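Local atomic coordinates of catechol 1,2-dioxygenase (Burkholderia vietnamiensis, PDB entry 5TD3), a protein that catalyses the intradiol ring cleavage of catechol with molecular oxygen, probably giving cis,cis-muconate, and carries bound phospholipid in its helical part. Residues A[20-25]-A[51-56]; A[104-109]-A[308-313]. All coordinates share one frame; numbering follows the deposited sequence.

Interaction 1. Residues A[20-25]-A[51-56]; sequences QDLLKA and DLFKAI. With PTY (phosphatidylethanolamine), chain J.
Phe53 reaches from helix 39-59 to Leu22 and Leu23 of helix 17-26, and these three buried side chains make the whole contact. Taken from its start, the segment 51-56 first turns to the lipid: CB of Asp51 lies 3.6 Å from C29, the last carbon of one acyl chain of a bound phosphatidylethanolamine, while the carboxylate is held by a salt bridge to Arg47. Leu52 follows with its CD2 at 4.0 Å from C20 of the same acyl chain, so this face of the helix lines the lipid pocket. One residue on, the side chain of Phe53 leaves on a different face. With CG beside the backbone N (chi1 -76°), its ring is carried out toward the shorter helix, where its CD2 and CE2 atoms meet the two leucines. Leu23 slides past it in the opposite direction and sets CD2 3.4 Å from Phe53 CD2, a tight apolar approach, with Leu23 CG close behind at 3.6 Å from the same ring atom. The side chains of Leu22 and Phe53 cross at about a right angle, more loosely, with Leu22 CD2 4.2 Å from Phe53 CE2. The end of Lys54 leads off to a salt bridge with Asp58. Phe14, in the loop leading into helix 17-26, packs on both Leu23 and Phe53, and the second subunit packs on the same pair of helices: its Tyr94, from helix 91-105, stacks on the Phe53 ring and its Gly90 packs on Leu22 and Phe53.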
# COMPACT_ATOMS: atom_id res chain seq x y z
N GLN A 20 -3.86 -18.95 -14.03
CA GLN A 20 -5.27 -18.90 -13.64
C GLN A 20 -5.52 -19.70 -12.37
O GLN A 20 -6.26 -19.26 -11.48
CB GLN A 20 -6.15 -19.40 -14.79
CG GLN A 20 -6.13 -18.44 -15.98
CD GLN A 20 -6.61 -17.05 -15.60
OE1 GLN A 20 -7.70 -16.89 -15.04
NE2 GLN A 20 -5.79 -16.04 -15.87
N ASP A 21 -4.91 -20.88 -12.25
CA ASP A 21 -5.03 -21.65 -11.01
C ASP A 21 -4.42 -20.89 -9.84
O ASP A 21 -4.96 -20.90 -8.73
CB ASP A 21 -4.36 -23.01 -11.16
CG ASP A 21 -5.17 -23.97 -12.00
OD1 ASP A 21 -6.39 -23.77 -12.14
OD2 ASP A 21 -4.58 -24.95 -12.50
N LEU A 22 -3.28 -20.23 -10.06
CA LEU A 22 -2.64 -19.47 -8.98
C LEU A 22 -3.55 -18.36 -8.48
O LEU A 22 -3.70 -18.17 -7.26
CB LEU A 22 -1.31 -18.88 -9.47
CG LEU A 22 -0.54 -18.02 -8.46
CD1 LEU A 22 -0.23 -18.82 -7.21
CD2 LEU A 22 0.76 -17.47 -9.05
N LEU A 23 -4.16 -17.61 -9.40
CA LEU A 23 -5.07 -16.53 -9.03
C LEU A 23 -6.24 -17.04 -8.19
O LEU A 23 -6.58 -16.45 -7.16
CB LEU A 23 -5.60 -15.83 -10.28
CG LEU A 23 -4.71 -14.79 -10.95
CD1 LEU A 23 -5.33 -14.40 -12.28
CD2 LEU A 23 -4.58 -13.58 -10.04
N LYS A 24 -6.87 -18.13 -8.63
CA LYS A 24 -8.01 -18.66 -7.88
C LYS A 24 -7.59 -19.12 -6.49
O LYS A 24 -8.33 -18.94 -5.51
CB LYS A 24 -8.66 -19.80 -8.65
CG LYS A 24 -9.13 -19.40 -10.03
CD LYS A 24 -9.51 -20.64 -10.84
CE LYS A 24 -9.99 -20.27 -12.23
NZ LYS A 24 -10.51 -21.46 -12.95
N ALA A 25 -6.42 -19.75 -6.38
CA ALA A 25 -5.97 -20.23 -5.08
C ALA A 25 -5.68 -19.07 -4.14
O ALA A 25 -6.10 -19.08 -2.97
CB ALA A 25 -4.73 -21.11 -5.24
N ASP A 51 -6.18 -8.34 -12.29
CA ASP A 51 -5.84 -7.16 -13.09
C ASP A 51 -4.36 -6.82 -12.97
O ASP A 51 -3.72 -6.44 -13.96
CB ASP A 51 -6.71 -5.97 -12.66
CG ASP A 51 -8.17 -6.13 -13.08
OD1 ASP A 51 -8.49 -7.03 -13.87
OD2 ASP A 51 -9.02 -5.35 -12.59
N LEU A 52 -3.80 -6.92 -11.77
CA LEU A 52 -2.38 -6.63 -11.59
C LEU A 52 -1.53 -7.62 -12.37
O LEU A 52 -0.57 -7.23 -13.06
CB LEU A 52 -2.01 -6.64 -10.10
CG LEU A 52 -0.53 -6.52 -9.75
CD1 LEU A 52 0.12 -5.28 -10.36
CD2 LEU A 52 -0.37 -6.50 -8.24
N PHE A 53 -1.85 -8.91 -12.27
CA PHE A 53 -1.10 -9.90 -13.04
C PHE A 53 -1.16 -9.61 -14.53
O PHE A 53 -0.17 -9.78 -15.24
CB PHE A 53 -1.63 -11.31 -12.78
CG PHE A 53 -1.23 -11.90 -11.46
CD1 PHE A 53 -0.69 -11.13 -10.45
CD2 PHE A 53 -1.42 -13.26 -11.23
CE1 PHE A 53 -0.34 -11.69 -9.24
CE2 PHE A 53 -1.08 -13.83 -10.01
CZ PHE A 53 -0.53 -13.04 -9.02
N LYS A 54 -2.33 -9.19 -15.03
CA LYS A 54 -2.47 -8.93 -16.45
C LYS A 54 -1.71 -7.68 -16.87
O LYS A 54 -1.11 -7.64 -17.96
CB LYS A 54 -3.95 -8.80 -16.82
CG LYS A 54 -4.20 -8.71 -18.31
CD LYS A 54 -5.69 -8.67 -18.61
CE LYS A 54 -5.93 -8.88 -20.09
NZ LYS A 54 -5.08 -7.99 -20.93
N ALA A 55 -1.71 -6.63 -16.04
CA ALA A 55 -0.94 -5.43 -16.35
C ALA A 55 0.56 -5.73 -16.38
O ALA A 55 1.27 -5.22 -17.26
CB ALA A 55 -1.25 -4.32 -15.35
N ILE A 56 1.05 -6.53 -15.43
CA ILE A 56 2.45 -6.93 -15.43
C ILE A 56 2.79 -7.65 -16.72
O ILE A 56 3.81 -7.38 -17.35
CB ILE A 56 2.76 -7.80 -14.20
CG1 ILE A 56 2.78 -6.93 -12.93
CG2 ILE A 56 4.08 -8.57 -14.39
CD1 ILE A 56 2.76 -7.72 -11.67
C1 PTY J . -13.39 -4.62 5.45
C2 PTY J . -9.71 -4.08 11.27
C3 PTY J . -10.14 -4.82 9.98
O4 PTY J . -13.56 -5.41 4.25
C5 PTY J . -11.59 -3.91 7.04
C6 PTY J . -11.96 -4.81 5.89
O7 PTY J . -11.13 -4.42 4.75
C8 PTY J . -9.90 -4.94 4.63
O10 PTY J . -9.44 -5.75 5.40
C11 PTY J . -9.19 -4.38 3.43
C12 PTY J . -8.45 -5.40 2.59
C13 PTY J . -7.88 -4.80 1.30
C14 PTY J . -7.14 -5.80 0.44
C15 PTY J . -6.72 -5.31 -0.94
C16 PTY J . -5.96 -6.38 -1.71
C17 PTY J . -5.58 -6.05 -3.14
C18 PTY J . -4.91 -7.21 -3.86
C19 PTY J . -4.42 -6.96 -5.28
C20 PTY J . -3.12 -6.17 -5.41
C21 PTY J . -3.30 -4.66 -5.30
C22 PTY J . -2.10 -3.82 -5.74
C23 PTY J . -2.36 -2.32 -5.76
C24 PTY J . -3.64 -1.93 -6.49
C25 PTY J . -3.71 -2.42 -7.93
C26 PTY J . -5.13 -2.50 -8.47
C27 PTY J . -5.22 -3.26 -9.78
C28 PTY J . -4.42 -2.60 -10.88
C29 PTY J . -4.13 -3.54 -12.02
C30 PTY J . -14.10 -4.80 3.19
C31 PTY J . -14.01 -5.68 1.97
O30 PTY J . -14.57 -3.70 3.22
C32 PTY J . -12.72 -5.49 1.20
C33 PTY J . -12.65 -4.14 0.50
C34 PTY J . -11.32 -3.86 -0.17
C35 PTY J . -11.38 -2.66 -1.10
C36 PTY J . -10.05 -2.29 -1.72
C37 PTY J . -10.18 -1.30 -2.86
C38 PTY J . -8.88 -0.66 -3.25
C39 PTY J . -8.48 0.48 -2.33
C40 PTY J . -6.99 0.62 -2.11
C41 PTY J . -6.15 0.56 -3.37
C42 PTY J . -5.50 -0.80 -3.60
C43 PTY J . -5.11 -1.49 -2.31
C44 PTY J . -4.22 -2.69 -2.52
P1 PTY J . -12.79 -4.16 9.52
O11 PTY J . -11.57 -5.08 10.06
O12 PTY J . -12.73 -2.82 10.26
O13 PTY J . -14.09 -4.79 9.84
O14 PTY J . -12.71 -3.82 7.95
N1 PTY J . -9.92 -2.66 11.03

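Interaction 2. Residues A[104-109]-A[308-313]; sequences AALGLD and ADNQIV. With EDO (1,2-ethanediol), chain H.
The side-chain amide of Asn310 meets Leu106 and Leu108 at the C-terminal end of helix 91-105. Its CB already points at the leucines, and CG sits between the backbone N and the carbonyl carbon (chi1 61°), which keeps it close over its own backbone. At the tip the two amide atoms part company. OD1 accepts a hydrogen bond from NH1 of Arg246, which also packs against Leu108, while ND2 comes up against methyl groups: it lies 3.5 Å from CD1 of Leu106, the two side chains meeting from opposite directions, and 4.3 Å from CD1 of Leu108. These are van der Waals contacts, small in area and at the surface. Both leucines are presented by the way the helix stops. Gly107, with positive phi, closes it in a Schellman motif, and Leu108 is the centre of the inverse gamma turn that follows. The partner segment 308-313 belongs to the loop between strands 292-300 and 318-319, so a helix end here meets a loop that follows the beta-sheet region. The backbone carrying Asn310 is bent by an Asx turn: OD1 of Asp309 accepts from the backbone N of Gln311 at 3.1 Å, met on its anti side and 28° out of the carboxylate plane. The same oxygen uses its syn lone pair for NE2 of Gln311, 2.8 Å away and nearly straight at 170°, so two firm bonds grip OD1 and hold the carboxylate in place. OD2 takes a hydrogen bond from Lys247 N and another, 2.6 Å long, from O1 of an ethanediol probably left by the crystallisation liquor. Gln311 OE1 is bonded in turn to NH2 of Arg114.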
# COMPACT_ATOMS: atom_id res chain seq x y z
N ALA A 104 -27.80 11.26 -9.82
CA ALA A 104 -28.46 11.71 -11.04
C ALA A 104 -29.43 10.64 -11.54
O ALA A 104 -30.53 10.96 -12.01
CB ALA A 104 -27.41 12.05 -12.11
N ALA A 105 -29.05 9.37 -11.41
CA ALA A 105 -29.95 8.27 -11.75
C ALA A 105 -31.18 8.26 -10.86
O ALA A 105 -32.27 7.86 -11.30
CB ALA A 105 -29.20 6.94 -11.65
N LEU A 106 -31.06 8.70 -9.60
CA LEU A 106 -32.18 8.72 -8.67
C LEU A 106 -32.90 10.06 -8.62
O LEU A 106 -33.81 10.23 -7.81
CB LEU A 106 -31.71 8.36 -7.25
CG LEU A 106 -31.16 6.97 -6.97
CD1 LEU A 106 -30.47 6.94 -5.62
CD2 LEU A 106 -32.27 5.93 -7.03
N GLY A 107 -32.53 11.00 -9.48
CA GLY A 107 -33.15 12.31 -9.44
C GLY A 107 -32.91 13.12 -8.18
O GLY A 107 -33.74 13.94 -7.81
N LEU A 108 -31.78 12.91 -7.52
CA LEU A 108 -31.43 13.72 -6.35
C LEU A 108 -30.60 14.93 -6.78
O LEU A 108 -29.44 15.09 -6.39
CB LEU A 108 -30.71 12.88 -5.29
CG LEU A 108 -31.60 11.91 -4.53
CD1 LEU A 108 -30.80 10.70 -4.03
CD2 LEU A 108 -32.34 12.62 -3.40
N ASP A 109 -31.18 15.75 -7.66
CA ASP A 109 -30.43 16.88 -8.19
C ASP A 109 -30.86 18.21 -7.57
O ASP A 109 -31.96 18.36 -7.02
CB ASP A 109 -30.60 16.97 -9.71
CG ASP A 109 -30.64 15.60 -10.37
OD1 ASP A 109 -29.62 14.89 -10.33
OD2 ASP A 109 -31.70 15.26 -10.95
N ALA A 308 -32.93 6.18 4.84
CA ALA A 308 -31.54 5.76 4.89
C ALA A 308 -30.68 6.70 4.05
O ALA A 308 -31.07 7.09 2.94
CB ALA A 308 -31.38 4.33 4.39
N ASP A 309 -29.51 7.06 4.58
CA ASP A 309 -28.58 7.94 3.87
C ASP A 309 -27.71 7.05 3.00
O ASP A 309 -26.79 6.39 3.48
CB ASP A 309 -27.75 8.76 4.85
CG ASP A 309 -26.87 9.81 4.16
OD1 ASP A 309 -26.59 9.67 2.95
OD2 ASP A 309 -26.45 10.78 4.83
N ASN A 310 -27.99 7.06 1.70
CA ASN A 310 -27.35 6.14 0.76
C ASN A 310 -25.98 6.61 0.30
O ASN A 310 -25.38 5.96 -0.57
CB ASN A 310 -28.28 5.90 -0.44
CG ASN A 310 -28.61 7.17 -1.21
OD1 ASN A 310 -28.24 8.27 -0.82
ND2 ASN A 310 -29.30 7.00 -2.33
N GLN A 311 -25.44 7.71 0.84
CA GLN A 311 -24.13 8.18 0.40
C GLN A 311 -23.21 8.60 1.54
O GLN A 311 -22.07 9.01 1.27
CB GLN A 311 -24.29 9.33 -0.61
CG GLN A 311 -25.17 10.47 -0.13
CD GLN A 311 -24.40 11.48 0.69
OE1 GLN A 311 -23.50 12.17 0.18
NE2 GLN A 311 -24.71 11.56 1.98
N ILE A 312 -23.64 8.48 2.80
CA ILE A 312 -22.76 8.81 3.92
C ILE A 312 -21.62 7.80 3.96
O ILE A 312 -21.79 6.62 3.64
CB ILE A 312 -23.53 8.84 5.25
CG1 ILE A 312 -22.61 9.36 6.37
CG2 ILE A 312 -24.12 7.49 5.56
CD1 ILE A 312 -23.32 9.61 7.68
N VAL A 313 -20.43 8.28 4.33
CA VAL A 313 -19.20 7.50 4.19
C VAL A 313 -18.59 7.27 5.55
O VAL A 313 -18.44 8.20 6.34
CB VAL A 313 -18.21 8.20 3.25
CG1 VAL A 313 -16.83 7.49 3.29
CG2 VAL A 313 -18.77 8.23 1.82
C1 EDO H . -26.66 12.21 8.25
O1 EDO H . -26.94 11.12 7.37
C2 EDO H . -27.87 13.14 8.19
O2 EDO H . -27.53 14.41 7.62

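Interaction 1 closes before interaction 2 opens along the chain, and the two lie well apart, with centres 35 Å from each other and nearest atoms about 22 Å. The first joins two helices of the N-terminal part, 17-26 and 39-59, beside bound phospholipid. The second brings the end of helix 91-105 lightly against the loop that follows strand 292-300, near the C-terminus, so that the helical N-terminal part meets a late piece of the chain. Helix 91-105 relates them across the dimer: the copy in the second subunit packs against interaction 1. Both contacts touch that subunit, in keeping with a helical dimer interface that encloses lipid.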